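Local coordinates for tRNA nucleotidyl transferase-related protein (Thermotoga maritima, PDB 3H38) that probably adds the CCA sequence to the 3' end of tRNA as a class II nucleotidyltransferase, this chain being the C-terminal nucleotidyltransferase part of a longer protein, at residues 380-383 against 384-387. Numbering follows the deposited sequence.
Sequences GEYL and IRKG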
# COMPACT_ATOMS: atom_id res chain seq x y z
N GLY A 380 23.37 12.22 -34.27
CA GLY A 380 23.73 12.89 -33.04
C GLY A 380 23.78 14.37 -33.34
O GLY A 380 23.60 14.79 -34.49
N GLU A 381 24.00 15.16 -32.31
CA GLU A 381 24.35 16.57 -32.46
C GLU A 381 25.65 16.63 -33.27
O GLU A 381 25.88 17.54 -34.08
CB GLU A 381 24.59 17.19 -31.07
CG GLU A 381 23.43 17.06 -30.07
CD GLU A 381 23.30 15.67 -29.44
OE1 GLU A 381 23.61 15.53 -28.23
OE2 GLU A 381 22.90 14.72 -30.14
N TYR A 382 26.49 15.63 -33.05
CA TYR A 382 27.76 15.54 -33.74
C TYR A 382 27.70 14.96 -35.16
O TYR A 382 28.65 15.11 -35.93
CB TYR A 382 28.83 14.86 -32.87
CG TYR A 382 29.78 15.91 -32.38
CD1 TYR A 382 30.78 16.37 -33.21
CD2 TYR A 382 29.62 16.51 -31.14
CE1 TYR A 382 31.63 17.36 -32.81
CE2 TYR A 382 30.48 17.51 -30.72
CZ TYR A 382 31.49 17.93 -31.58
OH TYR A 382 32.36 18.92 -31.21
N LEU A 383 26.58 14.33 -35.52
CA LEU A 383 26.37 13.98 -36.92
C LEU A 383 25.99 15.28 -37.61
O LEU A 383 26.20 15.45 -38.82
CB LEU A 383 25.27 12.94 -37.10
CG LEU A 383 25.40 12.06 -38.36
CD1 LEU A 383 25.03 12.77 -39.66
CD2 LEU A 383 26.82 11.48 -38.45
N ILE A 384 25.46 16.20 -36.82
CA ILE A 384 25.00 17.48 -37.34
C ILE A 384 26.13 18.50 -37.47
O ILE A 384 26.20 19.21 -38.48
CB ILE A 384 23.84 18.06 -36.49
CG1 ILE A 384 22.54 17.29 -36.77
CG2 ILE A 384 23.65 19.53 -36.77
CD1 ILE A 384 21.29 18.00 -36.28
N ARG A 385 27.01 18.58 -36.47
CA ARG A 385 28.13 19.52 -36.54
C ARG A 385 29.02 19.30 -37.78
O ARG A 385 29.85 20.16 -38.12
CB ARG A 385 28.95 19.53 -35.25
CG ARG A 385 28.77 20.78 -34.37
CD ARG A 385 27.84 20.57 -33.19
NE ARG A 385 28.39 21.20 -31.98
CZ ARG A 385 27.95 21.02 -30.73
NH1 ARG A 385 26.92 20.21 -30.49
NH2 ARG A 385 28.55 21.65 -29.72
N LYS A 386 28.86 18.18 -38.47
CA LYS A 386 29.48 17.99 -39.77
C LYS A 386 28.56 18.56 -40.87
O LYS A 386 27.96 17.81 -41.65
CB LYS A 386 29.78 16.50 -40.03
CG LYS A 386 30.08 15.68 -38.76
CD LYS A 386 31.42 16.04 -38.10
CE LYS A 386 31.54 15.48 -36.67
NZ LYS A 386 31.45 13.98 -36.54
N GLY A 387 28.44 19.88 -40.90
CA GLY A 387 27.58 20.56 -41.85
C GLY A 387 26.87 21.78 -41.27
O GLY A 387 26.35 22.61 -42.03
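Arg385 N donates to Glu381 O at 2.8 Å, an i to i+4 bond with an N-H...O angle of 148°. Ile384 N makes two weak bonds, to Gly380 O at 3.3 Å and to the same Glu381 O at 3.1 Å. Glu381 O takes two N-H groups, and the mixed i+3 and i+4 pattern marks this as a single short helical turn, 381-384, ahead of helix 392-407 near the C-terminal end of the chain, far from the nucleotide site. Beyond it Lys386 centres an inverse gamma turn, and Gly387 takes a positive phi of 142° that suits glycine.

Among the side chains, Tyr382 meets two aliphatic stems, one over a face and one at its edge. Arg385 CB sits over one ring face, 4.2 Å from CD1, and the bent arginine chain brings its guanidinium back so that Tyr382 CE2 stands 4.3 Å above the centre of that plane. Lys386, bent at chi2 and chi4, folds back over Tyr382 O, its CE 3.0 Å from that atom and, in the ring plane, 3.7 Å from Tyr382 CD1; the two side chains cross at about a right angle. On the edge of the guanidinium, Arg385 NH1 comes to 3.9 Å from Glu381 CB.

Apolar packing falls to buried Ile384, which rests on Ile394, Val397 and Leu398 of helix 392-407.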